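PDB 6LUM: succinate dehydrogenase subunit A from Mycolicibacterium smegmatis MC2 51, which holds an FAD cofactor and probably oxidises succinate to fumarate, passing the electrons on toward the respiratory chain. Local coordinates for residues 75-80 against 547-552; 196-201 against 413-418; 233-238 against 551-556; 528-533 against 541-546. All blocks are in the same frame, centred on the assembly; numbering follows the deposited sequence.

Contact 1 (75-80 against 547-552); sequences DYLADQ and NYMRHT
Met549 meets Tyr76 and Leu77 where the chain leads into the middle strand of a three-stranded antiparallel sheet, strand 550-556; the facing loop leaves helix 63-73 through a Schellman motif at Asp75. Met549 sets out with CG anti to the backbone N (chi1 -172°) and bends near its tip, where CE lies 3.8 Å from Tyr76 O. The same methyl packs on Tyr76 CB at 4.3 Å, while Met549 CG is 4.4 Å from Leu77 CD1. At Arg550 the backbone does the touching, its N 4.1 Å from Leu77 CD1; its CB points away, and the side chain makes a cation-pi contact with Tyr569. His551 and Leu77 then slide past each other in opposite directions, His551 CE1 being 4.1 Å from Leu77 CG. Asp79 comes to the ring edge tip to tip, its carboxylate 81° from the imidazole plane; OD1 bonds instead to Val573 N, and His551 ND1 bonds to Asp236. An alanine at His551 would probably leave the Asp236 carboxylate without this donor and open a gap beside Leu77. Between Asp79 OD1 and His551 NE2 the distance is 3.7 Å, with no hydrogen bond.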
loop_
_atom_site.group_PDB
_atom_site.type_symbol
_atom_site.label_atom_id
_atom_site.label_comp_id
_atom_site.label_asym_id
_atom_site.label_seq_id
_atom_site.Cartn_x
_atom_site.Cartn_y
_atom_site.Cartn_z
ATOM N N ASP D 75 -12.413 -51.003 15.149
ATOM C CA ASP D 75 -13.103 -52.269 15.394
ATOM C C ASP D 75 -13.980 -52.670 14.212
ATOM O O ASP D 75 -15.063 -53.227 14.383
ATOM C CB ASP D 75 -13.921 -52.215 16.681
ATOM C CG ASP D 75 -14.066 -53.569 17.325
ATOM O OD1 ASP D 75 -13.902 -54.579 16.617
ATOM O OD2 ASP D 75 -14.341 -53.628 18.538
ATOM N N TYR D 76 -13.506 -52.380 13.005
ATOM C CA TYR D 76 -14.136 -52.833 11.767
ATOM C C TYR D 76 -15.559 -52.297 11.640
ATOM O O TYR D 76 -16.514 -53.030 11.381
ATOM C CB TYR D 76 -14.098 -54.359 11.667
ATOM C CG TYR D 76 -12.689 -54.883 11.641
ATOM C CD1 TYR D 76 -11.820 -54.522 10.625
ATOM C CD2 TYR D 76 -12.216 -55.711 12.642
ATOM C CE1 TYR D 76 -10.530 -54.978 10.600
ATOM C CE2 TYR D 76 -10.928 -56.173 12.624
ATOM C CZ TYR D 76 -10.090 -55.805 11.601
ATOM O OH TYR D 76 -8.799 -56.267 11.578
ATOM N N LEU D 77 -15.678 -50.987 11.833
ATOM C CA LEU D 77 -16.902 -50.273 11.503
ATOM C C LEU D 77 -16.600 -48.974 10.772
ATOM O O LEU D 77 -17.532 -48.232 10.456
ATOM C CB LEU D 77 -17.724 -49.983 12.750
ATOM C CG LEU D 77 -19.227 -49.886 12.528
ATOM C CD1 LEU D 77 -19.784 -51.253 12.250
ATOM C CD2 LEU D 77 -19.895 -49.272 13.723
ATOM N N ALA D 78 -15.336 -48.675 10.503
ATOM C CA ALA D 78 -14.974 -47.521 9.705
ATOM C C ALA D 78 -15.237 -47.803 8.232
ATOM O O ALA D 78 -15.462 -48.940 7.825
ATOM C CB ALA D 78 -13.507 -47.160 9.927
ATOM N N ASP D 79 -15.212 -46.750 7.426
ATOM C CA ASP D 79 -15.343 -46.879 5.983
ATOM C C ASP D 79 -13.964 -46.750 5.357
ATOM O O ASP D 79 -13.294 -45.725 5.531
ATOM C CB ASP D 79 -16.292 -45.831 5.414
ATOM C CG ASP D 79 -17.728 -46.066 5.823
ATOM O OD1 ASP D 79 -18.075 -47.225 6.119
ATOM O OD2 ASP D 79 -18.514 -45.096 5.841
ATOM N N GLN D 80 -13.542 -47.787 4.627
ATOM C CA GLN D 80 -12.160 -47.835 4.172
ATOM C C GLN D 80 -11.849 -46.745 3.157
ATOM O O GLN D 80 -10.721 -46.242 3.124
ATOM C CB GLN D 80 -11.837 -49.206 3.590
ATOM C CG GLN D 80 -11.322 -50.218 4.599
ATOM C CD GLN D 80 -12.427 -50.950 5.304
ATOM O OE1 GLN D 80 -13.588 -50.806 4.959
ATOM N NE2 GLN D 80 -12.070 -51.758 6.287
ATOM N N ASN D 547 -24.657 -59.893 12.030
ATOM C CA ASN D 547 -25.926 -59.202 12.171
ATOM C C ASN D 547 -25.792 -57.709 12.403
ATOM O O ASN D 547 -26.700 -56.964 12.038
ATOM C CB ASN D 547 -26.730 -59.808 13.327
ATOM C CG ASN D 547 -28.220 -59.818 13.060
ATOM O OD1 ASN D 547 -28.751 -58.925 12.401
ATOM N ND2 ASN D 547 -28.905 -60.833 13.571
ATOM N N TYR D 548 -24.692 -57.249 12.987
ATOM C CA TYR D 548 -24.578 -55.868 13.428
ATOM C C TYR D 548 -23.328 -55.190 12.892
ATOM O O TYR D 548 -22.749 -54.331 13.553
ATOM C CB TYR D 548 -24.600 -55.780 14.950
ATOM C CG TYR D 548 -25.931 -56.125 15.554
ATOM C CD1 TYR D 548 -27.036 -55.321 15.337
ATOM C CD2 TYR D 548 -26.085 -57.254 16.334
ATOM C CE1 TYR D 548 -28.249 -55.635 15.875
ATOM C CE2 TYR D 548 -27.296 -57.574 16.877
ATOM C CZ TYR D 548 -28.375 -56.762 16.643
ATOM O OH TYR D 548 -29.591 -57.080 17.189
ATOM N N MET D 549 -22.885 -55.550 11.695
ATOM C CA MET D 549 -21.822 -54.764 11.073
ATOM C C MET D 549 -22.403 -53.732 10.116
ATOM O O MET D 549 -22.131 -53.721 8.918
ATOM C CB MET D 549 -20.816 -55.667 10.375
ATOM C CG MET D 549 -19.589 -54.918 9.873
ATOM S SD MET D 549 -18.301 -55.967 9.189
ATOM C CE MET D 549 -17.620 -56.630 10.699
ATOM N N ARG D 550 -23.240 -52.857 10.660
ATOM C CA ARG D 550 -23.837 -51.776 9.897
ATOM C C ARG D 550 -23.968 -50.561 10.798
ATOM O O ARG D 550 -24.080 -50.682 12.018
ATOM C CB ARG D 550 -25.207 -52.169 9.340
ATOM C CG ARG D 550 -25.173 -53.300 8.339
ATOM C CD ARG D 550 -26.512 -53.994 8.239
ATOM N NE ARG D 550 -26.979 -54.454 9.540
ATOM C CZ ARG D 550 -28.066 -55.193 9.718
ATOM N NH1 ARG D 550 -28.796 -55.557 8.675
ATOM N NH2 ARG D 550 -28.422 -55.568 10.938
ATOM N N HIS D 551 -23.945 -49.385 10.189
ATOM C CA HIS D 551 -24.226 -48.169 10.926
ATOM C C HIS D 551 -25.706 -48.110 11.257
ATOM O O HIS D 551 -26.550 -48.502 10.450
ATOM C CB HIS D 551 -23.836 -46.943 10.112
ATOM C CG HIS D 551 -22.374 -46.843 9.819
ATOM N ND1 HIS D 551 -21.418 -46.770 10.808
ATOM C CD2 HIS D 551 -21.704 -46.784 8.646
ATOM C CE1 HIS D 551 -20.223 -46.679 10.255
ATOM N NE2 HIS D 551 -20.369 -46.685 8.945
ATOM N N THR D 552 -26.022 -47.630 12.451
ATOM C CA THR D 552 -27.399 -47.388 12.844
ATOM C C THR D 552 -27.764 -45.958 12.497
ATOM O O THR D 552 -26.981 -45.040 12.739
ATOM C CB THR D 552 -27.580 -47.616 14.342
ATOM O OG1 THR D 552 -27.260 -48.972 14.667
ATOM C CG2 THR D 552 -29.002 -47.332 14.750
#

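Contact 2 (196-201 against 413-418); sequences AKAIVF and IAAAEY
Ala198 and Ala415 point their CB atoms at each other, and this methyl-to-methyl meeting, 3.7 Å between Ala198 CB and Ala415 CB, is consistent with the close approach of helix 413-418 to strand 198-201. The two axes come within 8.2 Å and run nearly antiparallel, with 166° between their N-to-C directions. Val200, two residues along the strand and on the same face as Ala198, also points toward the helix and places its CG2 branch 3.8 Å from Ala415 CB. One helix methyl therefore touches two alternate strand residues, while Ile199 between them points away. Three residues further along the helix, Tyr418 has CG anti to the backbone N (chi1 -175°), which sends the ring toward Lys197. The ring meets that carbonyl obliquely, with Tyr418 CE1 3.7 Å from Lys197 O and CD1 4.4 Å from Ala198 CB. The strand belongs to the five-stranded parallel sheet of a Rossmann-type FAD-binding fold, and the Val200 side chain is about 10 Å from the FAD. Ala415 also touches Val9 and Tyr380 on the two neighbouring strands, and Ala416 faces helix 16-28. Between the two segments the side chains offer methyl groups and ring carbons, so they are held by van der Waals fit without directional bonds; the polar link lies just beside them, where Lys197 NZ bonds to Ala419 O in the next part of the same helix.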
loop_
_atom_site.group_PDB
_atom_site.type_symbol
_atom_site.label_atom_id
_atom_site.label_comp_id
_atom_site.label_asym_id
_atom_site.label_seq_id
_atom_site.Cartn_x
_atom_site.Cartn_y
_atom_site.Cartn_z
ATOM N N ALA D 196 -28.571 -18.286 2.810
ATOM C CA ALA D 196 -27.323 -18.691 2.199
ATOM C C ALA D 196 -27.594 -19.654 1.062
ATOM O O ALA D 196 -28.714 -20.121 0.866
ATOM C CB ALA D 196 -26.397 -19.335 3.223
ATOM N N LYS D 197 -26.548 -19.943 0.300
ATOM C CA LYS D 197 -26.630 -21.014 -0.677
ATOM C C LYS D 197 -26.143 -22.330 -0.099
ATOM O O LYS D 197 -26.816 -23.352 -0.245
ATOM C CB LYS D 197 -25.826 -20.663 -1.927
ATOM C CG LYS D 197 -26.296 -19.417 -2.627
ATOM C CD LYS D 197 -25.349 -19.047 -3.727
ATOM C CE LYS D 197 -25.459 -17.588 -4.066
ATOM N NZ LYS D 197 -24.497 -17.192 -5.115
ATOM N N ALA D 198 -24.993 -22.324 0.566
ATOM C CA ALA D 198 -24.462 -23.498 1.233
ATOM C C ALA D 198 -24.362 -23.223 2.724
ATOM O O ALA D 198 -24.252 -22.074 3.150
ATOM C CB ALA D 198 -23.099 -23.885 0.679
ATOM N N ILE D 199 -24.413 -24.289 3.516
ATOM C CA ILE D 199 -24.352 -24.212 4.969
ATOM C C ILE D 199 -23.434 -25.317 5.458
ATOM O O ILE D 199 -23.649 -26.486 5.132
ATOM C CB ILE D 199 -25.745 -24.360 5.604
ATOM C CG1 ILE D 199 -26.691 -23.290 5.079
ATOM C CG2 ILE D 199 -25.659 -24.269 7.097
ATOM C CD1 ILE D 199 -28.071 -23.421 5.616
ATOM N N VAL D 200 -22.422 -24.959 6.242
ATOM C CA VAL D 200 -21.491 -25.920 6.820
ATOM C C VAL D 200 -21.723 -25.982 8.318
ATOM O O VAL D 200 -21.816 -24.947 8.979
ATOM C CB VAL D 200 -20.031 -25.548 6.509
ATOM C CG1 VAL D 200 -19.119 -26.704 6.813
ATOM C CG2 VAL D 200 -19.891 -25.133 5.068
ATOM N N PHE D 201 -21.816 -27.187 8.852
ATOM C CA PHE D 201 -22.065 -27.419 10.270
ATOM C C PHE D 201 -20.799 -27.963 10.907
ATOM O O PHE D 201 -20.421 -29.109 10.655
ATOM C CB PHE D 201 -23.210 -28.400 10.467
ATOM C CG PHE D 201 -24.517 -27.754 10.705
ATOM C CD1 PHE D 201 -24.783 -27.143 11.899
ATOM C CD2 PHE D 201 -25.482 -27.752 9.731
ATOM C CE1 PHE D 201 -25.986 -26.542 12.120
ATOM C CE2 PHE D 201 -26.687 -27.149 9.948
ATOM C CZ PHE D 201 -26.937 -26.542 11.145
ATOM N N ILE D 413 -14.123 -26.289 0.522
ATOM C CA ILE D 413 -14.039 -26.130 -0.928
ATOM C C ILE D 413 -15.327 -26.602 -1.590
ATOM O O ILE D 413 -15.797 -25.990 -2.555
ATOM C CB ILE D 413 -12.801 -26.838 -1.511
ATOM C CG1 ILE D 413 -12.810 -28.330 -1.209
ATOM C CG2 ILE D 413 -11.530 -26.208 -0.999
ATOM C CD1 ILE D 413 -11.671 -29.078 -1.847
ATOM N N ALA D 414 -15.938 -27.668 -1.068
ATOM C CA ALA D 414 -17.179 -28.160 -1.655
ATOM C C ALA D 414 -18.286 -27.121 -1.561
ATOM O O ALA D 414 -19.002 -26.868 -2.538
ATOM C CB ALA D 414 -17.599 -29.457 -0.971
ATOM N N ALA D 415 -18.446 -26.502 -0.392
ATOM C CA ALA D 415 -19.502 -25.512 -0.237
ATOM C C ALA D 415 -19.217 -24.259 -1.042
ATOM O O ALA D 415 -20.148 -23.642 -1.569
ATOM C CB ALA D 415 -19.685 -25.160 1.233
ATOM N N ALA D 416 -17.949 -23.869 -1.161
ATOM C CA ALA D 416 -17.616 -22.722 -1.996
ATOM C C ALA D 416 -17.988 -22.980 -3.450
ATOM O O ALA D 416 -18.591 -22.125 -4.111
ATOM C CB ALA D 416 -16.131 -22.401 -1.869
ATOM N N GLU D 417 -17.628 -24.155 -3.968
ATOM C CA GLU D 417 -17.996 -24.505 -5.335
ATOM C C GLU D 417 -19.503 -24.476 -5.522
ATOM O O GLU D 417 -20.006 -23.902 -6.493
ATOM C CB GLU D 417 -17.447 -25.881 -5.690
ATOM C CG GLU D 417 -15.946 -25.946 -5.754
ATOM C CD GLU D 417 -15.436 -27.368 -5.815
ATOM O OE1 GLU D 417 -14.208 -27.556 -5.935
ATOM O OE2 GLU D 417 -16.261 -28.302 -5.745
ATOM N N TYR D 418 -20.243 -25.105 -4.609
ATOM C CA TYR D 418 -21.696 -25.121 -4.734
ATOM C C TYR D 418 -22.267 -23.712 -4.767
ATOM O O TYR D 418 -23.148 -23.408 -5.582
ATOM C CB TYR D 418 -22.314 -25.913 -3.588
ATOM C CG TYR D 418 -23.806 -26.083 -3.693
ATOM C CD1 TYR D 418 -24.667 -25.097 -3.261
ATOM C CD2 TYR D 418 -24.350 -27.238 -4.209
ATOM C CE1 TYR D 418 -26.020 -25.251 -3.349
ATOM C CE2 TYR D 418 -25.704 -27.399 -4.304
ATOM C CZ TYR D 418 -26.534 -26.402 -3.872
ATOM O OH TYR D 418 -27.891 -26.557 -3.966
#

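Contact 3 (233-238 against 551-556); sequences PLEDME and HTMAYK
Pro233 lies alongside Tyr555, both side chains pointing the same way, with its CB over one ring face. The CH-pi evidence is a distance of 3.8 Å from Pro233 CB to the centroid of the Tyr555 ring, 26° off the normal; Pro233 CG adds a contact of 3.5 Å with Met553 CE. Glu235, its CG anti to the backbone N (chi1 -171°), crosses the His551 side chain at a slant and sets OE2 over the centre of the imidazole, 3.1 Å from His551 CG. Its other oxygen, OE1, forms a salt bridge with Lys570. Pro233 adjoins, and Glu235 belongs to, an antiparallel pairing of short strand 234-235 with strand 550-556: Leu234 and Ala554 are a hydrogen-bonded pair, Glu235 and Met553 a non-hydrogen-bonded one. Leu234 N donates to Ala554 O at 3.0 Å, and Ala554 N returns the bond to Leu234 O at 2.9 Å. Thr552 extends the pairing through its carbonyl, which accepts Asp236 N at 2.8 Å. Thr552 OG1 lies 3.7 Å from Glu238 OE2, an oxygen whose salt bridge goes to Arg528. Asp236, with positive phi, turns off the strand and accepts a hydrogen bond on OD2 from His551 ND1 at the ring edge, modelled so short that its exact length is doubtful.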
loop_
_atom_site.group_PDB
_atom_site.type_symbol
_atom_site.label_atom_id
_atom_site.label_comp_id
_atom_site.label_asym_id
_atom_site.label_seq_id
_atom_site.Cartn_x
_atom_site.Cartn_y
_atom_site.Cartn_z
ATOM N N PRO D 233 -31.477 -37.731 9.535
ATOM C CA PRO D 233 -31.077 -38.815 10.432
ATOM C C PRO D 233 -29.796 -38.513 11.201
ATOM O O PRO D 233 -29.057 -37.579 10.896
ATOM C CB PRO D 233 -30.856 -39.974 9.463
ATOM C CG PRO D 233 -30.359 -39.325 8.268
ATOM C CD PRO D 233 -31.061 -38.013 8.154
ATOM N N LEU D 234 -29.546 -39.338 12.214
ATOM C CA LEU D 234 -28.301 -39.304 12.966
ATOM C C LEU D 234 -27.724 -40.706 13.011
ATOM O O LEU D 234 -28.455 -41.673 13.219
ATOM C CB LEU D 234 -28.505 -38.787 14.386
ATOM C CG LEU D 234 -28.577 -37.281 14.593
ATOM C CD1 LEU D 234 -28.457 -36.981 16.048
ATOM C CD2 LEU D 234 -27.495 -36.589 13.836
ATOM N N GLU D 235 -26.415 -40.814 12.839
ATOM C CA GLU D 235 -25.766 -42.086 12.567
ATOM C C GLU D 235 -24.831 -42.469 13.701
ATOM O O GLU D 235 -23.997 -41.663 14.114
ATOM C CB GLU D 235 -24.990 -42.010 11.255
ATOM C CG GLU D 235 -24.460 -43.329 10.764
ATOM C CD GLU D 235 -23.324 -43.170 9.782
ATOM O OE1 GLU D 235 -23.498 -42.484 8.758
ATOM O OE2 GLU D 235 -22.244 -43.735 10.034
ATOM N N ASP D 236 -24.976 -43.696 14.201
ATOM C CA ASP D 236 -24.003 -44.309 15.106
ATOM C C ASP D 236 -23.823 -43.514 16.393
ATOM O O ASP D 236 -22.704 -43.237 16.817
ATOM C CB ASP D 236 -22.656 -44.481 14.407
ATOM C CG ASP D 236 -22.423 -45.888 13.927
ATOM O OD1 ASP D 236 -23.188 -46.787 14.329
ATOM O OD2 ASP D 236 -21.465 -46.095 13.153
ATOM N N MET D 237 -24.931 -43.171 17.041
ATOM C CA MET D 237 -24.862 -42.297 18.204
ATOM C C MET D 237 -24.651 -43.037 19.514
ATOM O O MET D 237 -24.430 -42.389 20.538
ATOM C CB MET D 237 -26.124 -41.449 18.301
ATOM C CG MET D 237 -26.076 -40.204 17.463
ATOM S SD MET D 237 -24.965 -38.965 18.109
ATOM C CE MET D 237 -25.741 -38.617 19.676
ATOM N N GLU D 238 -24.702 -44.359 19.520
ATOM C CA GLU D 238 -24.456 -45.109 20.737
ATOM C C GLU D 238 -22.986 -45.393 20.971
ATOM O O GLU D 238 -22.652 -46.086 21.933
ATOM C CB GLU D 238 -25.222 -46.425 20.709
ATOM C CG GLU D 238 -24.652 -47.456 19.771
ATOM C CD GLU D 238 -25.192 -47.326 18.371
ATOM O OE1 GLU D 238 -25.690 -46.239 18.023
ATOM O OE2 GLU D 238 -25.132 -48.312 17.616
ATOM N N HIS D 551 -23.945 -49.385 10.189
ATOM C CA HIS D 551 -24.226 -48.169 10.926
ATOM C C HIS D 551 -25.706 -48.110 11.257
ATOM O O HIS D 551 -26.550 -48.502 10.450
ATOM C CB HIS D 551 -23.836 -46.943 10.112
ATOM C CG HIS D 551 -22.374 -46.843 9.819
ATOM N ND1 HIS D 551 -21.418 -46.770 10.808
ATOM C CD2 HIS D 551 -21.704 -46.784 8.646
ATOM C CE1 HIS D 551 -20.223 -46.679 10.255
ATOM N NE2 HIS D 551 -20.369 -46.685 8.945
ATOM N N THR D 552 -26.022 -47.630 12.451
ATOM C CA THR D 552 -27.399 -47.388 12.844
ATOM C C THR D 552 -27.764 -45.958 12.497
ATOM O O THR D 552 -26.981 -45.040 12.739
ATOM C CB THR D 552 -27.580 -47.616 14.342
ATOM O OG1 THR D 552 -27.260 -48.972 14.667
ATOM C CG2 THR D 552 -29.002 -47.332 14.750
ATOM N N MET D 553 -28.946 -45.762 11.928
ATOM C CA MET D 553 -29.426 -44.432 11.592
ATOM C C MET D 553 -30.776 -44.219 12.252
ATOM O O MET D 553 -31.627 -45.108 12.227
ATOM C CB MET D 553 -29.516 -44.249 10.081
ATOM C CG MET D 553 -28.191 -44.460 9.397
ATOM S SD MET D 553 -28.154 -43.876 7.707
ATOM C CE MET D 553 -28.200 -42.123 7.976
ATOM N N ALA D 554 -30.962 -43.057 12.860
ATOM C CA ALA D 554 -32.156 -42.763 13.630
ATOM C C ALA D 554 -32.858 -41.558 13.034
ATOM O O ALA D 554 -32.211 -40.548 12.730
ATOM C CB ALA D 554 -31.809 -42.506 15.092
ATOM N N TYR D 555 -34.174 -41.673 12.864
ATOM C CA TYR D 555 -35.029 -40.606 12.369
ATOM C C TYR D 555 -36.070 -40.265 13.422
ATOM O O TYR D 555 -36.640 -41.158 14.054
ATOM C CB TYR D 555 -35.751 -41.002 11.082
ATOM C CG TYR D 555 -34.874 -41.477 9.957
ATOM C CD1 TYR D 555 -34.438 -42.785 9.901
ATOM C CD2 TYR D 555 -34.510 -40.624 8.933
ATOM C CE1 TYR D 555 -33.651 -43.223 8.877
ATOM C CE2 TYR D 555 -33.724 -41.056 7.902
ATOM C CZ TYR D 555 -33.295 -42.357 7.879
ATOM O OH TYR D 555 -32.505 -42.799 6.848
ATOM N N LYS D 556 -36.326 -38.977 13.595
ATOM C CA LYS D 556 -37.342 -38.506 14.521
ATOM C C LYS D 556 -38.677 -38.409 13.802
ATOM O O LYS D 556 -38.742 -37.973 12.652
ATOM C CB LYS D 556 -36.953 -37.145 15.090
ATOM C CG LYS D 556 -37.796 -36.681 16.250
ATOM C CD LYS D 556 -37.556 -35.214 16.511
ATOM C CE LYS D 556 -38.233 -34.765 17.778
ATOM N NZ LYS D 556 -37.625 -35.409 18.964
#

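Contact 4 (528-533 against 541-546); sequences RKESRG and PNRDDT
Two arginines, Arg532 and Arg543, pack together despite their like charges: the CG and CD of Arg543 lie over one face of the Arg532 guanidinium, with Arg543 CD 3.2 Å from Arg532 NH1. The guanidinium planes are only 19° apart, and Arg532 NH1 is 4.1 Å from Arg543 NE. A salt-bridge network of Arg528, Glu530, Arg532, Arg543 and Asp545 probably offsets the repulsion, joining two parts of the long loop between helix 503-527 and strand 550-556. Arg532 grips Glu530 side-on, its NE 2.7 Å from OE2 and its NH2 3.1 Å from OE1. Arg528 NH1 reaches the same Glu530 OE2 at 3.0 Å, from the opposite face of the carboxylate to Arg532 NE. Flanked by two cations, this buried carboxylate would be expected to stay ionised. The same Arg532 NH2 also bonds to Asp545 OD1 at 3.3 Å, a salt bridge across the contact. Arg543 has its own charge partner in Asp75, which also accepts Arg532 NH1 at its carbonyl. A leucine at Arg532 would probably strand Asp545 without its cross-segment mate and leave the Glu530 carboxylate with less to fix its rotation. That carboxylate also takes a backbone donor from the other segment, Asp544 N, at 3.1 Å from Glu530 OE1, met on the anti side, somewhat out of the carboxylate plane, with an N-H...O angle of 149°.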
loop_
_atom_site.group_PDB
_atom_site.type_symbol
_atom_site.label_atom_id
_atom_site.label_comp_id
_atom_site.label_asym_id
_atom_site.label_seq_id
_atom_site.Cartn_x
_atom_site.Cartn_y
_atom_site.Cartn_z
ATOM N N ARG D 528 -28.541 -52.086 19.473
ATOM C CA ARG D 528 -27.355 -52.855 19.093
ATOM C C ARG D 528 -27.022 -53.878 20.172
ATOM O O ARG D 528 -26.464 -53.541 21.213
ATOM C CB ARG D 528 -26.176 -51.925 18.848
ATOM C CG ARG D 528 -24.998 -52.625 18.234
ATOM C CD ARG D 528 -23.846 -51.693 17.984
ATOM N NE ARG D 528 -24.098 -50.816 16.853
ATOM C CZ ARG D 528 -23.940 -51.174 15.587
ATOM N NH1 ARG D 528 -23.537 -52.395 15.293
ATOM N NH2 ARG D 528 -24.186 -50.312 14.619
ATOM N N LYS D 529 -27.337 -55.144 19.916
ATOM C CA LYS D 529 -27.111 -56.224 20.878
ATOM C C LYS D 529 -25.786 -56.933 20.606
ATOM O O LYS D 529 -25.739 -58.118 20.291
ATOM C CB LYS D 529 -28.263 -57.218 20.836
ATOM C CG LYS D 529 -29.631 -56.603 20.719
ATOM C CD LYS D 529 -30.694 -57.678 20.666
ATOM C CE LYS D 529 -32.078 -57.079 20.747
ATOM N NZ LYS D 529 -32.229 -56.236 21.958
ATOM N N GLU D 530 -24.693 -56.195 20.747
ATOM C CA GLU D 530 -23.361 -56.754 20.573
ATOM C C GLU D 530 -22.404 -55.963 21.452
ATOM O O GLU D 530 -22.826 -55.176 22.300
ATOM C CB GLU D 530 -22.943 -56.728 19.101
ATOM C CG GLU D 530 -22.697 -55.340 18.574
ATOM C CD GLU D 530 -21.993 -55.347 17.248
ATOM O OE1 GLU D 530 -21.782 -56.440 16.697
ATOM O OE2 GLU D 530 -21.649 -54.258 16.752
ATOM N N SER D 531 -21.107 -56.169 21.254
ATOM C CA SER D 531 -20.100 -55.447 22.028
ATOM C C SER D 531 -18.962 -55.066 21.089
ATOM O O SER D 531 -17.982 -55.800 20.962
ATOM C CB SER D 531 -19.611 -56.297 23.184
ATOM O OG SER D 531 -20.684 -56.627 24.038
ATOM N N ARG D 532 -19.075 -53.901 20.468
ATOM C CA ARG D 532 -18.102 -53.458 19.482
ATOM C C ARG D 532 -17.563 -52.096 19.877
ATOM O O ARG D 532 -18.333 -51.147 20.036
ATOM C CB ARG D 532 -18.725 -53.398 18.091
ATOM C CG ARG D 532 -17.789 -52.864 17.032
ATOM C CD ARG D 532 -18.513 -52.657 15.733
ATOM N NE ARG D 532 -19.322 -53.818 15.411
ATOM C CZ ARG D 532 -18.882 -54.844 14.698
ATOM N NH1 ARG D 532 -17.647 -54.832 14.232
ATOM N NH2 ARG D 532 -19.676 -55.871 14.445
ATOM N N GLY D 533 -16.251 -52.003 20.029
ATOM C CA GLY D 533 -15.625 -50.707 20.217
ATOM C C GLY D 533 -16.011 -50.077 21.536
ATOM O O GLY D 533 -15.865 -50.678 22.604
ATOM N N PRO D 541 -21.764 -60.114 25.311
ATOM C CA PRO D 541 -20.364 -59.669 25.327
ATOM C C PRO D 541 -19.491 -60.357 24.278
ATOM O O PRO D 541 -18.490 -60.998 24.600
ATOM C CB PRO D 541 -19.936 -60.028 26.752
ATOM C CG PRO D 541 -20.703 -61.286 27.038
ATOM C CD PRO D 541 -21.988 -61.233 26.240
ATOM N N ASN D 542 -19.866 -60.220 23.009
ATOM C CA ASN D 542 -19.018 -60.695 21.915
ATOM C C ASN D 542 -19.498 -60.096 20.604
ATOM O O ASN D 542 -20.704 -60.030 20.352
ATOM C CB ASN D 542 -18.990 -62.227 21.845
ATOM C CG ASN D 542 -20.365 -62.842 21.739
ATOM O OD1 ASN D 542 -21.376 -62.147 21.668
ATOM N ND2 ASN D 542 -20.411 -64.166 21.726
ATOM N N ARG D 543 -18.557 -59.659 19.778
ATOM C CA ARG D 543 -18.886 -58.960 18.545
ATOM C C ARG D 543 -19.629 -59.878 17.580
ATOM O O ARG D 543 -19.204 -61.009 17.331
ATOM C CB ARG D 543 -17.604 -58.432 17.911
ATOM C CG ARG D 543 -17.810 -57.534 16.729
ATOM C CD ARG D 543 -16.483 -56.984 16.257
ATOM N NE ARG D 543 -15.590 -58.049 15.824
ATOM C CZ ARG D 543 -14.326 -57.870 15.456
ATOM N NH1 ARG D 543 -13.792 -56.661 15.455
ATOM N NH2 ARG D 543 -13.598 -58.908 15.085
ATOM N N ASP D 544 -20.748 -59.388 17.045
ATOM C CA ASP D 544 -21.566 -60.134 16.089
ATOM C C ASP D 544 -21.357 -59.534 14.702
ATOM O O ASP D 544 -22.050 -58.615 14.278
ATOM C CB ASP D 544 -23.033 -60.103 16.503
ATOM C CG ASP D 544 -23.839 -61.224 15.884
ATOM O OD1 ASP D 544 -23.236 -62.111 15.248
ATOM O OD2 ASP D 544 -25.077 -61.217 16.031
ATOM N N ASP D 545 -20.386 -60.082 13.982
ATOM C CA ASP D 545 -19.993 -59.554 12.683
ATOM C C ASP D 545 -20.982 -59.886 11.578
ATOM O O ASP D 545 -20.825 -59.388 10.461
ATOM C CB ASP D 545 -18.610 -60.087 12.303
ATOM C CG ASP D 545 -17.496 -59.411 13.068
ATOM O OD1 ASP D 545 -17.626 -58.209 13.365
ATOM O OD2 ASP D 545 -16.491 -60.080 13.379
ATOM N N THR D 546 -21.992 -60.702 11.857
ATOM C CA THR D 546 -22.930 -61.136 10.831
ATOM C C THR D 546 -24.246 -60.380 10.864
ATOM O O THR D 546 -24.895 -60.240 9.823
ATOM C CB THR D 546 -23.221 -62.633 10.975
ATOM O OG1 THR D 546 -24.244 -62.825 11.958
ATOM C CG2 THR D 546 -21.968 -63.376 11.409
#

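How the contacts relate
From the N terminus, residues 75-80 open contact 1, whose loop closes only at 547-552. Within it, contact 2 runs from 196-201 to 413-418, tying the parallel FAD-binding sheet to helix 399-421. Contact 3 starts at 233-238, before contact 2 has closed, and ends at 551-556, so these two cross; it shares His551 and Thr552 with contact 1, and both meet on strand 550-556. Contact 4, a short closure, falls within the spans of contacts 1 and 3 and joins them physically: Arg543 pairs with Asp75, and Arg528 with Glu238. Contact 2 stands apart, its nearest atoms about 10 Å from contact 3 and about 22 Å from contact 4.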